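Local coordinates for Hep_Hag family (PDB 3S6L), which forms a YadA-like head domain of the trimeric autotransporter adhesin BoaA, a cell-surface protein thought to mediate adhesion of the bacterium to host epithelial cells, at the interface of chains A and B. Sequence-based numbering; all coordinates share one arbitrary frame. Chains: chain A/B, Hep_Hag family.

Contact 1: the interface of chains A and B. Residues chain A 80, 94-96, 110; chain B 96-97, 111-112.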
loop_
_atom_site.group_PDB
_atom_site.type_symbol
_atom_site.label_atom_id
_atom_site.label_comp_id
_atom_site.label_asym_id
_atom_site.label_seq_id
_atom_site.Cartn_x
_atom_site.Cartn_y
_atom_site.Cartn_z
ATOM N N THR A 80 -2.787 9.869 -1.742
ATOM C CA THR A 80 -3.371 8.711 -1.074
ATOM C C THR A 80 -2.593 8.543 0.232
ATOM O O THR A 80 -1.341 8.506 0.238
ATOM C CB THR A 80 -3.254 7.467 -1.952
ATOM O OG1 THR A 80 -3.913 7.695 -3.220
ATOM C CG2 THR A 80 -3.868 6.254 -1.280
ATOM N N SER A 94 1.803 9.121 -2.336
ATOM C CA SER A 94 1.139 7.956 -1.767
ATOM C C SER A 94 1.874 7.448 -0.539
ATOM O O SER A 94 3.073 7.100 -0.619
ATOM C CB SER A 94 1.057 6.821 -2.804
ATOM O OG SER A 94 0.536 7.277 -4.041
ATOM N N ALA A 95 1.160 7.401 0.593
ATOM C CA ALA A 95 1.742 6.968 1.868
ATOM C C ALA A 95 0.938 5.806 2.427
ATOM O O ALA A 95 -0.283 5.874 2.548
ATOM C CB ALA A 95 1.767 8.104 2.844
ATOM N N PHE A 96 1.652 4.738 2.760
ATOM C CA PHE A 96 1.097 3.523 3.324
ATOM C C PHE A 96 1.828 3.162 4.613
ATOM O O PHE A 96 3.052 2.956 4.621
ATOM C CB PHE A 96 1.203 2.357 2.338
ATOM C CG PHE A 96 0.609 1.064 2.882
ATOM C CD1 PHE A 96 -0.790 0.918 3.029
ATOM C CD2 PHE A 96 1.435 0.013 3.296
ATOM C CE1 PHE A 96 -1.358 -0.264 3.576
ATOM C CE2 PHE A 96 0.882 -1.162 3.822
ATOM C CZ PHE A 96 -0.519 -1.307 3.962
ATOM N N LEU A 110 6.214 3.813 1.864
ATOM C CA LEU A 110 5.659 2.478 2.136
ATOM C C LEU A 110 6.253 1.852 3.397
ATOM O O LEU A 110 7.362 1.305 3.374
ATOM C CB LEU A 110 5.907 1.582 0.909
ATOM C CG LEU A 110 5.306 2.115 -0.406
ATOM C CD1 LEU A 110 5.838 1.342 -1.570
ATOM C CD2 LEU A 110 3.801 2.055 -0.410
ATOM N N PHE B 96 -1.590 0.297 -5.515
ATOM C CA PHE B 96 -1.655 1.316 -4.453
ATOM C C PHE B 96 -1.209 2.650 -5.047
ATOM O O PHE B 96 -0.053 2.791 -5.529
ATOM C CB PHE B 96 -0.752 0.955 -3.249
ATOM C CG PHE B 96 -0.764 2.014 -2.174
ATOM C CD1 PHE B 96 -1.893 2.197 -1.367
ATOM C CD2 PHE B 96 0.331 2.849 -1.981
ATOM C CE1 PHE B 96 -1.938 3.237 -0.387
ATOM C CE2 PHE B 96 0.287 3.865 -1.013
ATOM C CZ PHE B 96 -0.860 4.060 -0.224
ATOM N N GLY B 97 -2.137 3.605 -5.056
ATOM C CA GLY B 97 -1.814 4.923 -5.486
ATOM C C GLY B 97 -2.856 5.330 -6.483
ATOM O O GLY B 97 -3.433 4.486 -7.174
ATOM N N GLY B 111 2.557 3.237 -6.223
ATOM C CA GLY B 111 2.924 4.570 -6.673
ATOM C C GLY B 111 1.823 5.088 -7.574
ATOM O O GLY B 111 1.166 4.309 -8.295
ATOM N N ALA B 112 1.586 6.392 -7.506
ATOM C CA ALA B 112 0.541 6.991 -8.306
ATOM C C ALA B 112 0.900 6.823 -9.789
ATOM O O ALA B 112 2.048 7.067 -10.191
ATOM C CB ALA B 112 0.364 8.436 -7.934
HETATM O O HOH W 1 2.842 8.174 -5.426
#
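B:Phe96 reaches into chain A as a flat wedge, its ring flanked on both sides, a worked example of how one aromatic side chain can knit together two left-handed beta-rolls. Over the outer rim of one face sit A:Thr80 and A:Ser94. The A:Ser94 CB methylene comes down near one side of the ring, 3.5 Å from CE2 of B:Phe96, while the methyl CG2 of A:Thr80 lies 3.7 Å from CE1 of B:Phe96 on the other. CB of A:Phe96 lies over the opposite face, and CD2 of A:Leu110 flanks its edge. A:Phe96 uses its CB, 3.7 Å from CZ of B:Phe96, rather than its ring, and A:Leu110 offers a single methyl branch, CD2, which sits 3.9 Å from CD2 of B:Phe96. The far end of the wedge points at the backbone of strand 94-96 of chain A, where the carbonyl O of A:Ala95 is 3.4 Å from CZ of B:Phe96. A chi1 of 178° points the ring of B:Phe96 away from its backbone N and across to the neighbour.

Toward the rim the contact turns polar. The hydroxyl OG of A:Ser94 swings away from the ring, over B:Gly97 and toward B:Ala112, where a water bridges the chains: it lies 2.8 Å from OG of A:Ser94 and 3.0 Å from the backbone N of B:Ala112. The absence of a side chain at B:Gly97 may leave room for the serine hydroxyl near its CA. In the fold, A:Thr80, A:Ser94 and A:Leu110 belong to strands 80-82, 94-96 and 108-110, successive rungs on the inward side of the YadA-like head.

Contact 2: the interface of chains A and B. Residues chain A 129, 137-141; chain B 148-149.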
loop_
_atom_site.group_PDB
_atom_site.type_symbol
_atom_site.label_atom_id
_atom_site.label_comp_id
_atom_site.label_asym_id
_atom_site.label_seq_id
_atom_site.Cartn_x
_atom_site.Cartn_y
_atom_site.Cartn_z
ATOM N N VAL A 129 13.854 6.716 5.132
ATOM C CA VAL A 129 13.799 8.125 4.737
ATOM C C VAL A 129 14.382 8.272 3.333
ATOM O O VAL A 129 15.444 7.697 3.029
ATOM C CB VAL A 129 14.558 9.010 5.725
ATOM C CG1 VAL A 129 14.417 10.517 5.353
ATOM C CG2 VAL A 129 14.078 8.769 7.148
ATOM N N SER A 137 14.798 4.806 -1.319
ATOM C CA SER A 137 15.529 4.453 -0.117
ATOM C C SER A 137 14.972 3.235 0.625
ATOM O O SER A 137 13.747 3.126 0.851
ATOM C CB SER A 137 15.561 5.644 0.839
ATOM O OG SER A 137 16.091 5.233 2.100
ATOM N N PHE A 138 15.878 2.361 1.077
ATOM C CA PHE A 138 15.478 1.199 1.859
ATOM C C PHE A 138 15.824 1.334 3.348
ATOM O O PHE A 138 15.861 0.349 4.080
ATOM C CB PHE A 138 16.062 -0.095 1.246
ATOM C CG PHE A 138 15.599 -0.343 -0.152
ATOM C CD1 PHE A 138 14.409 -1.018 -0.390
ATOM C CD2 PHE A 138 16.330 0.143 -1.243
ATOM C CE1 PHE A 138 13.972 -1.239 -1.692
ATOM C CE2 PHE A 138 15.889 -0.065 -2.555
ATOM C CZ PHE A 138 14.726 -0.758 -2.778
ATOM N N GLY A 139 16.054 2.557 3.800
ATOM C CA GLY A 139 16.416 2.766 5.195
ATOM C C GLY A 139 16.849 4.196 5.409
ATOM O O GLY A 139 16.169 5.133 4.986
ATOM N N SER A 140 17.993 4.362 6.057
ATOM C CA SER A 140 18.570 5.673 6.273
ATOM C C SER A 140 19.998 5.398 6.667
ATOM O O SER A 140 20.373 4.231 6.838
ATOM C CB SER A 140 17.823 6.447 7.369
ATOM O OG SER A 140 17.897 5.786 8.615
ATOM N N ARG A 141 20.793 6.447 6.812
ATOM C CA ARG A 141 22.223 6.280 7.122
ATOM C C ARG A 141 22.455 5.555 8.449
ATOM O O ARG A 141 21.842 5.901 9.461
ATOM C CB ARG A 141 22.929 7.630 7.117
ATOM C CG ARG A 141 23.107 8.206 5.715
ATOM C CD ARG A 141 23.515 9.676 5.787
ATOM N NE ARG A 141 24.763 9.869 6.518
ATOM C CZ ARG A 141 25.963 9.986 5.942
ATOM N NH1 ARG A 141 26.085 9.926 4.616
ATOM N NH2 ARG A 141 27.049 10.185 6.694
ATOM N N THR B 148 19.042 3.512 -2.719
ATOM C CA THR B 148 19.913 4.071 -1.691
ATOM C C THR B 148 19.742 3.370 -0.327
ATOM O O THR B 148 18.755 2.669 -0.108
ATOM C CB THR B 148 19.670 5.581 -1.538
ATOM O OG1 THR B 148 18.422 5.807 -0.878
ATOM C CG2 THR B 148 19.632 6.268 -2.893
ATOM N N ASN B 149 20.695 3.573 0.587
ATOM C CA ASN B 149 20.677 2.889 1.881
ATOM C C ASN B 149 20.567 1.360 1.752
ATOM O O ASN B 149 19.757 0.706 2.403
ATOM C CB ASN B 149 19.612 3.504 2.798
ATOM C CG ASN B 149 19.892 4.986 3.059
ATOM O OD1 ASN B 149 21.018 5.339 3.423
ATOM N ND2 ASN B 149 18.896 5.862 2.810
#
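B:Asn149 and A:Ser137 meet where the head passes into the neck of the trimeric adhesin, and B:Thr148 and B:Asn149 belong to the Thr-Asn-Val segment typical of such necks. The dense part of the contact centres on the hydroxyl of A:Ser137. The carboxamide of B:Asn149 donates from ND2 to OG of A:Ser137 at 3.0 Å, nearly straight (168° at the hydrogen) and with the oxygen almost in the amide plane. OG of A:Ser137 in turn donates to the carbonyl O of A:Val129 at 2.7 Å, approaching from above the carbonyl plane, and accepts a hydrogen bond from the backbone N of A:Gly139 at 3.2 Å. Together these bonds grip the hydroxyl and would fix its rotation, with chi1 of 171° setting OG opposite the serine's own backbone N.

A second flat group completes the tight side. The peptide joining A:Ser140 to A:Arg141 lies over one face of the B:Asn149 amide, the two planes about 7° from parallel, and CA of A:Ser140 is 3.5 Å from CG of B:Asn149. Alongside, strand 146-148 of chain B bridges strand 135-137 of chain A in parallel fashion, the backbone N of A:Phe138 giving a hydrogen bond of 3.1 Å to O of B:Thr148. OG1 of B:Thr148 also packs 3.3 Å from CB of A:Ser137.

Packing is looser toward either end. A:Phe138 merely grazes the partner, CD2 of its ring lying 3.7 Å from O of B:Thr148, with the rest of the ring turned away. At the other end A:Arg141 contributes backbone near the asparagine oxygen, while its long side chain runs outward from chain B.

About 18 Å separates the centres of contact 1 and contact 2, and they share no residue, though both lie along the same pair of chains. Contact 1 joins the flanks of two rolls part-way along the head; contact 2 lies at the end of chain A's roll, where chain B has left its own roll and added a neck strand to its neighbour's. Side-by-side packing thus gives way to strand exchange. Since the adhesin is a trimer, the same relations presumably recur around its axis, holding the rolls together laterally and locking them at the neck above the stalk.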